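Local coordinates for putative exported protein (Bacteroides fragilis, PDB 3FZX), which is of unknown function but binds calcium ions and, with a fold resembling lipoprotein carriers of the LolA/LolB type, may bind lipids, at residues A[19-24]-A[82-87]; A[129-134]-A[139-144]; A[151-156]-A[162-167]. One frame throughout, in Å; residues are numbered along the deposited sequence.

Contact 1 of 3, residues A[19-24]-A[82-87]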
ATOM      1  N   ILE A  19      -7.747  16.616  11.737  1.00 34.30           N
ATOM      2  CA  ILE A  19      -9.044  15.970  11.938  1.00 35.67           C
ATOM      3  C   ILE A  19      -8.893  15.062  13.147  1.00 36.20           C
ATOM      4  O   ILE A  19      -7.900  14.333  13.236  1.00 35.47           O
ATOM      5  CB  ILE A  19      -9.442  15.057  10.731  1.00 36.63           C
ATOM      6  CG1 ILE A  19      -9.660  15.877   9.455  1.00 42.61           C
ATOM      7  CG2 ILE A  19     -10.710  14.257  11.009  1.00 39.03           C
ATOM      8  CD1 ILE A  19     -10.553  17.000   9.598  1.00 40.92           C
ATOM      9  N   THR A  20      -9.854  15.121  14.072  1.00 35.59           N
ATOM     10  CA  THR A  20      -9.876  14.266  15.248  1.00 33.81           C
ATOM     11  C   THR A  20     -11.121  13.422  15.204  1.00 33.84           C
ATOM     12  O   THR A  20     -12.200  13.938  14.952  1.00 34.57           O
ATOM     13  CB  THR A  20      -9.889  15.086  16.515  1.00 36.67           C
ATOM     14  OG1 THR A  20      -8.770  15.962  16.476  1.00 39.29           O
ATOM     15  CG2 THR A  20      -9.819  14.189  17.788  1.00 31.35           C
ATOM     16  N   ARG A  21     -10.957  12.120  15.442  1.00 33.39           N
ATOM     17  CA  ARG A  21     -12.074  11.210  15.542  1.00 33.55           C
ATOM     18  C   ARG A  21     -11.972  10.455  16.892  1.00 32.95           C
ATOM     19  O   ARG A  21     -10.895   9.992  17.285  1.00 33.08           O
ATOM     20  CB  ARG A  21     -12.063  10.260  14.349  1.00 35.03           C
ATOM     21  CG  ARG A  21     -13.414   9.614  14.125  1.00 45.29           C
ATOM     22  CD  ARG A  21     -13.646   9.046  12.736  1.00 45.88           C
ATOM     23  NE  ARG A  21     -13.012   7.736  12.610  1.00 58.21           N
ATOM     24  CZ  ARG A  21     -11.923   7.464  11.904  1.00 56.82           C
ATOM     25  NH1 ARG A  21     -11.321   8.407  11.191  1.00 60.16           N
ATOM     26  NH2 ARG A  21     -11.444   6.220  11.898  1.00 61.56           N
ATOM     27  N   ASN A  22     -13.090  10.362  17.603  1.00 33.42           N
ATOM     28  CA  ASN A  22     -13.155   9.680  18.896  1.00 33.63           C
ATOM     29  C   ASN A  22     -13.676   8.256  18.721  1.00 33.20           C
ATOM     30  O   ASN A  22     -14.552   8.026  17.870  1.00 31.55           O
ATOM     31  CB  ASN A  22     -14.058  10.454  19.881  1.00 33.55           C
ATOM     32  CG  ASN A  22     -13.376  11.673  20.459  1.00 31.85           C
ATOM     33  OD1 ASN A  22     -12.230  11.976  20.144  1.00 34.51           O
ATOM     34  ND2 ASN A  22     -14.074  12.367  21.326  1.00 31.37           N
ATOM     35  N   CYS A  23     -13.156   7.329  19.545  1.00 30.03           N
ATOM     36  CA  CYS A  23     -13.560   5.911  19.536  1.00 30.32           C
ATOM     37  C   CYS A  23     -14.239   5.543  20.820  1.00 30.50           C
ATOM     38  O   CYS A  23     -13.728   5.892  21.884  1.00 31.15           O
ATOM     39  CB  CYS A  23     -12.333   5.020  19.390  1.00 30.48           C
ATOM     40  SG  CYS A  23     -11.418   5.450  17.888  1.00 38.69           S
ATOM     41  N   TYR A  24     -15.345   4.800  20.704  1.00 29.08           N
ATOM     42  CA  TYR A  24     -16.200   4.455  21.832  1.00 31.71           C
ATOM     43  C   TYR A  24     -16.509   2.950  21.927  1.00 33.36           C
ATOM     44  O   TYR A  24     -16.576   2.259  20.901  1.00 30.65           O
ATOM     45  CB  TYR A  24     -17.551   5.211  21.732  1.00 30.12           C
ATOM     46  CG  TYR A  24     -17.403   6.709  21.593  1.00 32.79           C
ATOM     47  CD1 TYR A  24     -17.297   7.523  22.722  1.00 27.75           C
ATOM     48  CD2 TYR A  24     -17.381   7.321  20.323  1.00 33.78           C
ATOM     49  CE1 TYR A  24     -17.135   8.912  22.598  1.00 29.84           C
ATOM     50  CE2 TYR A  24     -17.240   8.692  20.194  1.00 33.62           C
ATOM     51  CZ  TYR A  24     -17.111   9.486  21.338  1.00 34.63           C
ATOM     52  OH  TYR A  24     -16.927  10.843  21.239  1.00 27.92           O
HETATM   53  N   MSE A  82      -5.388   2.076   5.112  1.00 44.29           N
HETATM   54  CA  MSE A  82      -6.477   1.508   5.895  1.00 46.60           C
HETATM   55  C   MSE A  82      -6.401   1.845   7.392  1.00 51.37           C
HETATM   56  O   MSE A  82      -7.046   1.191   8.205  1.00 53.62           O
HETATM   57  CB  MSE A  82      -6.487  -0.014   5.682  1.00 46.56           C
HETATM   58  CG  MSE A  82      -6.886  -0.438   4.287  1.00 38.86           C
HETATM   59 SE   MSE A  82      -6.655  -2.370   4.142  0.75 33.22          SE
HETATM   60  CE  MSE A  82      -8.158  -2.932   5.331  1.00 35.39           C
ATOM     61  N   GLY A  83      -5.604   2.845   7.758  1.00 56.92           N
ATOM     62  CA  GLY A  83      -5.533   3.353   9.132  1.00 59.13           C
ATOM     63  C   GLY A  83      -6.845   3.274   9.912  1.00 59.93           C
ATOM     64  O   GLY A  83      -6.875   2.757  11.038  1.00 62.69           O
ATOM     65  N   ASP A  84      -7.930   3.721   9.296  1.00 56.06           N
ATOM     66  CA  ASP A  84      -9.234   3.742   9.941  1.00 57.18           C
ATOM     67  C   ASP A  84      -9.756   2.393  10.485  1.00 58.72           C
ATOM     68  O   ASP A  84     -10.400   2.370  11.543  1.00 60.21           O
ATOM     69  CB  ASP A  84     -10.238   4.435   9.017  1.00 59.26           C
ATOM     70  CG  ASP A  84      -9.786   5.905   8.660  1.00 66.91           C
ATOM     71  OD1 ASP A  84      -9.503   6.690   9.611  1.00 61.20           O
ATOM     72  OD2 ASP A  84      -9.674   6.251   7.445  1.00 70.47           O
ATOM     73  N   VAL A  85      -9.439   1.273   9.833  1.00 58.37           N
ATOM     74  CA  VAL A  85      -9.830  -0.038  10.367  1.00 56.45           C
ATOM     75  C   VAL A  85      -8.986  -0.374  11.620  1.00 54.01           C
ATOM     76  O   VAL A  85      -9.357  -1.252  12.371  1.00 50.33           O
ATOM     77  CB  VAL A  85      -9.765  -1.206   9.311  1.00 58.01           C
ATOM     78  CG1 VAL A  85     -10.265  -0.748   7.941  1.00 61.45           C
ATOM     79  CG2 VAL A  85      -8.372  -1.779   9.198  1.00 56.73           C
ATOM     80  N   ALA A  86      -7.858   0.319  11.836  1.00 52.57           N
ATOM     81  CA  ALA A  86      -7.121   0.218  13.114  1.00 53.54           C
ATOM     82  C   ALA A  86      -7.910   0.784  14.313  1.00 52.62           C
ATOM     83  O   ALA A  86      -7.509   0.564  15.462  1.00 55.42           O
ATOM     84  CB  ALA A  86      -5.731   0.881  13.037  1.00 52.81           C
ATOM     85  N   THR A  87      -9.026   1.474  14.073  1.00 47.79           N
ATOM     86  CA  THR A  87      -9.874   1.897  15.182  1.00 47.46           C
ATOM     87  C   THR A  87     -10.706   0.746  15.733  1.00 48.40           C
ATOM     88  O   THR A  87     -11.465   0.947  16.660  1.00 49.83           O
ATOM     89  CB  THR A  87     -10.799   3.096  14.861  1.00 47.12           C
ATOM     90  OG1 THR A  87     -11.919   2.661  14.093  1.00 47.84           O
ATOM     91  CG2 THR A  87     -10.057   4.188  14.130  1.00 41.65           C
TER
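Two torsions bring Arg-21 and Asp-84 together: chi1 of Arg-21 (-160°) turns CG away from the backbone N, and a bend at chi3 (80°) swings the guanidinium round to meet the carboxylate. The pair joins strand 18-25, in the wall of a closed antiparallel beta barrel, to the loop between strand 77-81 and helix 89-94, whose residues 84-87 form a short 3-10 turn. Arg-21 grips end-on, NH1 and NH2 both converging on one oxygen; NH1 lies 3.0 Å from Asp-84 OD1, and NH2 is equally close to it. Neither bond is straight, as expected when two nitrogens share one acceptor. OD1 sits at the edge of the guanidinium, near its plane, yet both nitrogens reach it from the same face of the carboxylate, whose plane is turned 62° from that of the guanidinium. The salt bridge is buried, and its charges would be expected to stabilise each other there. Second-shell hydroxyls hold both partners: Tyr-36 OH bonds to Asp-84 OD1, and Arg-21 NE donates to Ser-211 OG, so the two strands flanking 18-25 help to fix the pair.

Thr-87, one turn on, supplies the apolar part. Its CG2 approaches the guanidinium obliquely, 3.3 Å from Arg-21 NH2, while its CB meets Cys-23 SG at 3.9 Å. The hydroxyl is turned back into its own segment. There, Asp-84 O accepts twice, from the backbone N of Thr-87 and from Thr-87 OG1, the latter nearly in line with the carbonyl bond at 3.0 Å from Asp-84 O.

Contact 2 of 3, residues A[129-134]-A[139-144]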
ATOM      1  N   LEU A 129      -5.305  -5.424   6.487  1.00 34.28           N
ATOM      2  CA  LEU A 129      -4.371  -4.694   7.321  1.00 36.61           C
ATOM      3  C   LEU A 129      -3.763  -5.680   8.304  1.00 36.58           C
ATOM      4  O   LEU A 129      -4.489  -6.426   8.958  1.00 37.62           O
ATOM      5  CB  LEU A 129      -5.101  -3.578   8.084  1.00 36.01           C
ATOM      6  CG  LEU A 129      -4.268  -2.704   9.010  1.00 34.98           C
ATOM      7  CD1 LEU A 129      -3.256  -1.837   8.257  1.00 31.71           C
ATOM      8  CD2 LEU A 129      -5.222  -1.882   9.860  1.00 33.33           C
ATOM      9  N   ARG A 130      -2.434  -5.675   8.408  1.00 36.29           N
ATOM     10  CA  ARG A 130      -1.719  -6.488   9.389  1.00 35.82           C
ATOM     11  C   ARG A 130      -0.936  -5.573  10.327  1.00 39.04           C
ATOM     12  O   ARG A 130      -0.292  -4.627   9.871  1.00 39.99           O
ATOM     13  CB  ARG A 130      -0.796  -7.485   8.679  1.00 33.89           C
ATOM     14  CG  ARG A 130      -1.609  -8.634   7.991  1.00 31.04           C
ATOM     15  CD  ARG A 130      -0.770  -9.436   7.081  1.00 29.34           C
ATOM     16  NE  ARG A 130      -1.439 -10.649   6.620  1.00 27.32           N
ATOM     17  CZ  ARG A 130      -0.929 -11.534   5.772  1.00 27.56           C
ATOM     18  NH1 ARG A 130       0.269 -11.348   5.224  1.00 28.73           N
ATOM     19  NH2 ARG A 130      -1.627 -12.620   5.458  1.00 29.62           N
ATOM     20  N   LEU A 131      -1.016  -5.848  11.634  1.00 37.66           N
ATOM     21  CA  LEU A 131      -0.269  -5.102  12.639  1.00 35.88           C
ATOM     22  C   LEU A 131       0.663  -6.066  13.363  1.00 34.51           C
ATOM     23  O   LEU A 131       0.356  -7.244  13.538  1.00 37.15           O
ATOM     24  CB  LEU A 131      -1.207  -4.405  13.634  1.00 35.65           C
ATOM     25  CG  LEU A 131      -2.282  -3.512  13.004  1.00 38.57           C
ATOM     26  CD1 LEU A 131      -3.539  -4.288  12.676  1.00 29.80           C
ATOM     27  CD2 LEU A 131      -2.613  -2.339  13.907  1.00 27.72           C
ATOM     28  N   TYR A 132       1.828  -5.585  13.747  1.00 32.71           N
ATOM     29  CA  TYR A 132       2.798  -6.436  14.445  1.00 34.66           C
ATOM     30  C   TYR A 132       3.746  -5.592  15.240  1.00 34.59           C
ATOM     31  O   TYR A 132       4.108  -4.514  14.812  1.00 34.36           O
ATOM     32  CB  TYR A 132       3.622  -7.290  13.477  1.00 36.17           C
ATOM     33  CG  TYR A 132       3.685  -6.751  12.079  1.00 38.50           C
ATOM     34  CD1 TYR A 132       4.658  -5.826  11.674  1.00 38.38           C
ATOM     35  CD2 TYR A 132       2.749  -7.192  11.144  1.00 45.50           C
ATOM     36  CE1 TYR A 132       4.656  -5.350  10.363  1.00 40.01           C
ATOM     37  CE2 TYR A 132       2.733  -6.736   9.859  1.00 48.01           C
ATOM     38  CZ  TYR A 132       3.664  -5.827   9.461  1.00 46.71           C
ATOM     39  OH  TYR A 132       3.533  -5.463   8.156  1.00 45.21           O
ATOM     40  N   GLN A 133       4.140  -6.098  16.399  1.00 36.54           N
ATOM     41  CA  GLN A 133       5.143  -5.455  17.235  1.00 37.99           C
ATOM     42  C   GLN A 133       6.548  -5.972  16.908  1.00 37.67           C
ATOM     43  O   GLN A 133       6.817  -7.167  17.006  1.00 37.01           O
ATOM     44  CB  GLN A 133       4.858  -5.715  18.716  1.00 38.46           C
ATOM     45  CG  GLN A 133       5.787  -4.940  19.653  1.00 36.53           C
ATOM     46  CD  GLN A 133       5.414  -5.111  21.109  1.00 41.27           C
ATOM     47  OE1 GLN A 133       4.287  -5.498  21.437  1.00 35.82           O
ATOM     48  NE2 GLN A 133       6.364  -4.827  21.997  1.00 31.30           N
ATOM     49  N   LYS A 134       7.434  -5.045  16.561  1.00 39.85           N
ATOM     50  CA  LYS A 134       8.841  -5.330  16.354  1.00 42.17           C
ATOM     51  C   LYS A 134       9.429  -5.691  17.716  1.00 41.67           C
ATOM     52  O   LYS A 134       9.255  -4.946  18.671  1.00 41.32           O
ATOM     53  CB  LYS A 134       9.561  -4.103  15.776  1.00 43.69           C
ATOM     54  CG  LYS A 134      10.938  -4.431  15.214  1.00 53.03           C
ATOM     55  CD  LYS A 134      11.805  -3.195  15.019  1.00 60.69           C
ATOM     56  CE  LYS A 134      13.217  -3.595  14.575  1.00 64.16           C
ATOM     57  NZ  LYS A 134      14.203  -2.527  14.906  1.00 68.87           N
ATOM     58  N   ASN A 139       2.656 -10.476  19.595  1.00 33.30           N
ATOM     59  CA  ASN A 139       1.705  -9.385  19.545  1.00 33.80           C
ATOM     60  C   ASN A 139       1.526  -8.935  18.093  1.00 34.34           C
ATOM     61  O   ASN A 139       2.153  -7.987  17.651  1.00 32.81           O
ATOM     62  CB  ASN A 139       2.132  -8.218  20.441  1.00 31.75           C
ATOM     63  CG  ASN A 139       1.151  -7.087  20.409  1.00 31.31           C
ATOM     64  OD1 ASN A 139      -0.027  -7.298  20.147  1.00 34.48           O
ATOM     65  ND2 ASN A 139       1.634  -5.862  20.630  1.00 32.26           N
ATOM     66  N   ARG A 140       0.668  -9.644  17.368  1.00 34.79           N
ATOM     67  CA  ARG A 140       0.289  -9.258  16.015  1.00 34.48           C
ATOM     68  C   ARG A 140      -1.193  -9.501  15.740  1.00 35.17           C
ATOM     69  O   ARG A 140      -1.863 -10.219  16.483  1.00 37.51           O
ATOM     70  CB  ARG A 140       1.130 -10.015  15.000  1.00 32.43           C
ATOM     71  CG  ARG A 140       0.961 -11.490  14.983  1.00 31.64           C
ATOM     72  CD  ARG A 140       1.996 -12.099  14.067  1.00 27.88           C
ATOM     73  NE  ARG A 140       1.746 -13.516  13.827  1.00 29.95           N
ATOM     74  CZ  ARG A 140       1.992 -14.496  14.705  1.00 30.61           C
ATOM     75  NH1 ARG A 140       2.458 -14.256  15.927  1.00 30.72           N
ATOM     76  NH2 ARG A 140       1.729 -15.731  14.371  1.00 29.34           N
ATOM     77  N   ALA A 141      -1.680  -8.936  14.641  1.00 34.73           N
ATOM     78  CA  ALA A 141      -3.083  -9.040  14.285  1.00 33.65           C
ATOM     79  C   ALA A 141      -3.255  -8.873  12.784  1.00 33.24           C
ATOM     80  O   ALA A 141      -2.429  -8.241  12.139  1.00 33.90           O
ATOM     81  CB  ALA A 141      -3.872  -7.948  15.030  1.00 29.66           C
ATOM     82  N   GLU A 142      -4.334  -9.435  12.252  1.00 33.85           N
ATOM     83  CA  GLU A 142      -4.755  -9.224  10.869  1.00 35.64           C
ATOM     84  C   GLU A 142      -6.231  -8.819  10.820  1.00 36.56           C
ATOM     85  O   GLU A 142      -7.084  -9.499  11.430  1.00 33.11           O
ATOM     86  CB  GLU A 142      -4.567 -10.480  10.056  1.00 35.81           C
ATOM     87  CG  GLU A 142      -5.017 -10.351   8.591  1.00 42.01           C
ATOM     88  CD  GLU A 142      -4.819 -11.638   7.809  1.00 42.73           C
ATOM     89  OE1 GLU A 142      -3.716 -11.894   7.304  1.00 50.21           O
ATOM     90  OE2 GLU A 142      -5.784 -12.402   7.673  1.00 54.74           O
ATOM     91  N   ILE A 143      -6.530  -7.725  10.113  1.00 34.83           N
ATOM     92  CA  ILE A 143      -7.929  -7.290   9.904  1.00 35.94           C
ATOM     93  C   ILE A 143      -8.257  -7.327   8.410  1.00 36.39           C
ATOM     94  O   ILE A 143      -7.707  -6.546   7.619  1.00 37.62           O
ATOM     95  CB  ILE A 143      -8.235  -5.878  10.442  1.00 36.33           C
ATOM     96  CG1 ILE A 143      -7.877  -5.747  11.935  1.00 41.10           C
ATOM     97  CG2 ILE A 143      -9.760  -5.574  10.290  1.00 34.15           C
ATOM     98  CD1 ILE A 143      -7.839  -4.298  12.442  1.00 37.47           C
ATOM     99  N   SER A 144      -9.131  -8.241   8.028  1.00 35.74           N
ATOM    100  CA  SER A 144      -9.536  -8.384   6.637  0.50 37.70           C
ATOM    101  C   SER A 144     -10.906  -7.758   6.448  1.00 37.88           C
ATOM    102  O   SER A 144     -11.842  -8.101   7.171  1.00 36.71           O
ATOM    103  CB  SER A 144      -9.591  -9.856   6.262  0.50 39.06           C
ATOM    104  OG  SER A 144      -9.578  -9.985   4.851  0.50 46.59           O
TER
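Leu-129, Leu-131, Ala-141 and Ile-143, all buried, form the enclosed side of this antiparallel strand pair, facing the barrel interior. CD1 of Leu-131 touches Ile-143 CD1 at 4.3 Å, and Met-94 and Ala-91 of helix 89-94, together with Val-85, pack against this face. Backbone bonds link Leu-129 with Ile-143 and Leu-131 with Ala-141.

The face bearing Arg-130, Tyr-132, Arg-140 and Glu-142 is polar and meets the second subunit. Arg-130 and Glu-142 lie side by side and point the same way. With its chain extended from CG to NE, Arg-130 presents the side of its guanidinium, and both NE and NH2 reach one oxygen: NE lies 2.7 Å from Glu-142 OE1, on its anti lone pair, whereas NH2 comes nearly along the C-O bond. The two flat groups are almost coplanar, 10° apart. Glu-49 of the second subunit binds Arg-130 NH1 and Tyr-132 OH, so the intrachain salt bridge is continued across the dimer interface.

Toward the turn the pairing is less enclosed. Gln-133 and Asn-139, both partly exposed, add a side-chain bond to their backbone one: Asn-139 ND2 lies 2.8 Å from Gln-133 OE1, with a nearly straight N-H...O angle of 173°. The amide planes stand 89° apart, and Met-94 O takes another bond from ND2. The whole is a classic antiparallel beta hairpin of an up-and-down barrel, with an apolar inner face and a polar outer face that meets the second subunit.

Contact 3 of 3, residues A[151-156]-A[162-167]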
ATOM      1  N   VAL A 151     -24.865   1.415   0.686  1.00 29.77           N
ATOM      2  CA  VAL A 151     -26.156   1.393   1.385  1.00 30.43           C
ATOM      3  C   VAL A 151     -27.020   2.590   0.952  1.00 31.33           C
ATOM      4  O   VAL A 151     -28.112   2.427   0.411  1.00 33.01           O
ATOM      5  CB  VAL A 151     -25.960   1.405   2.916  1.00 30.66           C
ATOM      6  CG1 VAL A 151     -27.321   1.466   3.627  1.00 30.39           C
ATOM      7  CG2 VAL A 151     -25.138   0.167   3.363  1.00 26.97           C
ATOM      8  N   THR A 152     -26.504   3.785   1.178  1.00 31.76           N
ATOM      9  CA  THR A 152     -27.207   5.003   0.859  1.00 30.30           C
ATOM     10  C   THR A 152     -26.266   6.214   0.959  1.00 32.64           C
ATOM     11  O   THR A 152     -25.059   6.081   1.305  1.00 29.72           O
ATOM     12  CB  THR A 152     -28.412   5.212   1.822  1.00 30.98           C
ATOM     13  OG1 THR A 152     -29.226   6.273   1.325  1.00 36.05           O
ATOM     14  CG2 THR A 152     -27.962   5.566   3.264  1.00 31.55           C
ATOM     15  N   THR A 153     -26.812   7.388   0.636  1.00 31.35           N
ATOM     16  CA  THR A 153     -26.155   8.652   0.993  1.00 32.84           C
ATOM     17  C   THR A 153     -27.116   9.385   1.909  1.00 33.61           C
ATOM     18  O   THR A 153     -28.328   9.310   1.721  1.00 30.20           O
ATOM     19  CB  THR A 153     -25.755   9.507  -0.206  1.00 32.54           C
ATOM     20  OG1 THR A 153     -26.923   9.923  -0.926  1.00 33.40           O
ATOM     21  CG2 THR A 153     -24.808   8.715  -1.138  1.00 31.47           C
ATOM     22  N   GLU A 154     -26.585  10.043   2.937  1.00 33.22           N
ATOM     23  CA  GLU A 154     -27.430  10.706   3.917  1.00 32.68           C
ATOM     24  C   GLU A 154     -26.578  11.640   4.760  1.00 33.75           C
ATOM     25  O   GLU A 154     -25.354  11.486   4.804  1.00 32.26           O
ATOM     26  CB  GLU A 154     -28.125   9.672   4.815  1.00 31.41           C
ATOM     27  CG  GLU A 154     -27.145   8.828   5.653  1.00 32.85           C
ATOM     28  CD  GLU A 154     -27.795   7.709   6.467  1.00 37.43           C
ATOM     29  OE1 GLU A 154     -29.028   7.557   6.466  1.00 42.66           O
ATOM     30  OE2 GLU A 154     -27.043   6.968   7.127  1.00 36.61           O
ATOM     31  N   THR A 155     -27.237  12.598   5.421  1.00 32.63           N
ATOM     32  CA  THR A 155     -26.575  13.495   6.369  1.00 34.01           C
ATOM     33  C   THR A 155     -26.331  12.771   7.693  1.00 35.96           C
ATOM     34  O   THR A 155     -27.174  11.989   8.146  1.00 34.85           O
ATOM     35  CB  THR A 155     -27.387  14.781   6.595  1.00 34.39           C
ATOM     36  OG1 THR A 155     -27.353  15.532   5.384  1.00 41.42           O
ATOM     37  CG2 THR A 155     -26.804  15.652   7.704  1.00 29.57           C
ATOM     38  N   VAL A 156     -25.140  12.987   8.256  1.00 35.25           N
ATOM     39  CA  VAL A 156     -24.739  12.421   9.535  1.00 35.50           C
ATOM     40  C   VAL A 156     -24.373  13.598  10.431  1.00 35.64           C
ATOM     41  O   VAL A 156     -23.612  14.465  10.026  1.00 33.28           O
ATOM     42  CB  VAL A 156     -23.502  11.493   9.408  1.00 36.62           C
ATOM     43  CG1 VAL A 156     -23.129  10.944  10.774  1.00 31.04           C
ATOM     44  CG2 VAL A 156     -23.770  10.324   8.409  1.00 30.86           C
ATOM     45  N   ALA A 162     -22.617  18.633  10.667  1.00 33.53           N
ATOM     46  CA  ALA A 162     -23.462  17.762   9.852  1.00 33.35           C
ATOM     47  C   ALA A 162     -22.829  17.663   8.462  1.00 34.42           C
ATOM     48  O   ALA A 162     -22.551  18.684   7.816  1.00 35.01           O
ATOM     49  CB  ALA A 162     -24.903  18.308   9.765  1.00 28.25           C
ATOM     50  N   PHE A 163     -22.587  16.437   8.016  1.00 34.11           N
ATOM     51  CA  PHE A 163     -21.941  16.174   6.736  1.00 34.09           C
ATOM     52  C   PHE A 163     -22.756  15.177   5.898  1.00 33.11           C
ATOM     53  O   PHE A 163     -23.252  14.173   6.412  1.00 35.32           O
ATOM     54  CB  PHE A 163     -20.530  15.653   6.990  1.00 34.13           C
ATOM     55  CG  PHE A 163     -19.690  16.608   7.768  1.00 38.77           C
ATOM     56  CD1 PHE A 163     -19.144  17.735   7.152  1.00 42.88           C
ATOM     57  CD2 PHE A 163     -19.469  16.417   9.124  1.00 35.85           C
ATOM     58  CE1 PHE A 163     -18.383  18.661   7.888  1.00 42.70           C
ATOM     59  CE2 PHE A 163     -18.719  17.340   9.866  1.00 42.04           C
ATOM     60  CZ  PHE A 163     -18.167  18.447   9.249  1.00 42.52           C
ATOM     61  N   TYR A 164     -22.911  15.470   4.612  1.00 31.34           N
ATOM     62  CA  TYR A 164     -23.563  14.558   3.676  1.00 30.13           C
ATOM     63  C   TYR A 164     -22.540  13.495   3.341  1.00 31.74           C
ATOM     64  O   TYR A 164     -21.433  13.814   2.893  1.00 34.59           O
ATOM     65  CB  TYR A 164     -24.052  15.294   2.411  1.00 30.54           C
ATOM     66  CG  TYR A 164     -25.076  14.497   1.631  1.00 29.56           C
ATOM     67  CD1 TYR A 164     -26.341  14.276   2.162  1.00 37.86           C
ATOM     68  CD2 TYR A 164     -24.785  13.957   0.385  1.00 34.66           C
ATOM     69  CE1 TYR A 164     -27.302  13.540   1.485  1.00 36.00           C
ATOM     70  CE2 TYR A 164     -25.761  13.214  -0.327  1.00 39.14           C
ATOM     71  CZ  TYR A 164     -27.017  13.022   0.246  1.00 41.58           C
ATOM     72  OH  TYR A 164     -28.005  12.307  -0.389  1.00 45.38           O
ATOM     73  N   CYS A 165     -22.899  12.240   3.602  1.00 31.99           N
ATOM     74  CA  CYS A 165     -21.988  11.115   3.507  1.00 32.38           C
ATOM     75  C   CYS A 165     -22.488   9.986   2.632  1.00 32.48           C
ATOM     76  O   CYS A 165     -23.699   9.847   2.403  1.00 30.64           O
ATOM     77  CB  CYS A 165     -21.825  10.492   4.894  1.00 32.42           C
ATOM     78  SG  CYS A 165     -20.932  11.515   5.992  1.00 36.06           S
ATOM     79  N   THR A 166     -21.537   9.162   2.198  1.00 29.31           N
ATOM     80  CA  THR A 166     -21.841   7.863   1.609  1.00 31.26           C
ATOM     81  C   THR A 166     -21.728   6.810   2.713  1.00 29.45           C
ATOM     82  O   THR A 166     -20.738   6.790   3.442  1.00 28.63           O
ATOM     83  CB  THR A 166     -20.860   7.524   0.468  1.00 31.90           C
ATOM     84  OG1 THR A 166     -21.151   8.385  -0.629  1.00 34.99           O
ATOM     85  CG2 THR A 166     -20.995   6.048   0.029  1.00 29.22           C
ATOM     86  N   LYS A 167     -22.757   5.968   2.828  1.00 28.07           N
ATOM     87  CA  LYS A 167     -22.810   4.880   3.807  1.00 30.12           C
ATOM     88  C   LYS A 167     -22.520   3.560   3.129  1.00 30.75           C
ATOM     89  O   LYS A 167     -23.144   3.217   2.130  1.00 32.13           O
ATOM     90  CB  LYS A 167     -24.181   4.785   4.458  1.00 31.25           C
ATOM     91  CG  LYS A 167     -24.280   3.702   5.555  1.00 32.59           C
ATOM     92  CD  LYS A 167     -25.656   3.666   6.170  1.00 32.56           C
ATOM     93  CE  LYS A 167     -25.825   2.505   7.132  1.00 38.88           C
ATOM     94  NZ  LYS A 167     -27.127   2.653   7.912  1.00 34.01           N
TER
HETATM   95  O   HOH W   1     -28.219   4.945   8.674  1.00 40.75           O
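Val-151 to Val-156 and Ala-162 to Lys-167 run antiparallel, their axes 4.4 Å apart at closest and 156° between their directions. They are the arms of a beta hairpin in the barrel wall, disturbed at one end by a classic beta bulge, where Val-151 and Thr-152 both face Lys-167. Lys-167 uses its backbone O for Val-151 N and its backbone N for Thr-152 O. Regular pairs follow, Glu-154 with Cys-165 and Val-156 with Phe-163.

On the face of Thr-153 and Thr-155, the ring of Tyr-164 leans across the neighbouring strand. Chi1 of -163° turns its CG away from its own backbone N and lays the ring along the partner strand, so that Glu-154 N lies over one face and Thr-155 OG1 at the edge. The phenol ends at Thr-153, whose OG1 is 2.7 Å from Tyr-164 OH in a hydrogen bond.

The other face carries Lys-167, extended throughout. Its aliphatic chain runs by Val-151, with Val-151 CG1 3.8 Å from Lys-167 CD, and its amine also makes a cation-pi contact with Tyr-186. Val-156 CG2 packs on Cys-165 SG at 3.9 Å, next to Trp-188, which hydrogen-bonds Glu-154 OE2. Glu-149, a calcium ligand in a structure of this protein though no calcium is bound to it in this chain, lies just beyond Val-151. Glu-154 and Lys-167 stop short of a salt bridge, their OE2 and NZ atoms 4.4 Å apart; one water closes the gap, donating to Glu-154 OE2 at 2.8 Å and accepting from Lys-167 NZ at 2.7 Å.

How the contacts relate
The three contacts follow one another along the chain, each closing before the next opens, and all reach the same antiparallel barrel sheet. Contacts 2 and 3 share the long strand 136-158, which pairs with 127-133 near its start and with 161-175 near its end; their centres are about 30 Å apart, on opposite sides of the chain's centre. Contact 1 is the most central, about 16 Å from contact 2 and about 18 Å from contact 3, centre to centre. It touches contact 2 directly, Val-85 packing on Leu-129 and Ile-143, but not contact 3. The loop 82-87 thus bridges strand 18-25 and the inner face of the 129-144 hairpin across the barrel.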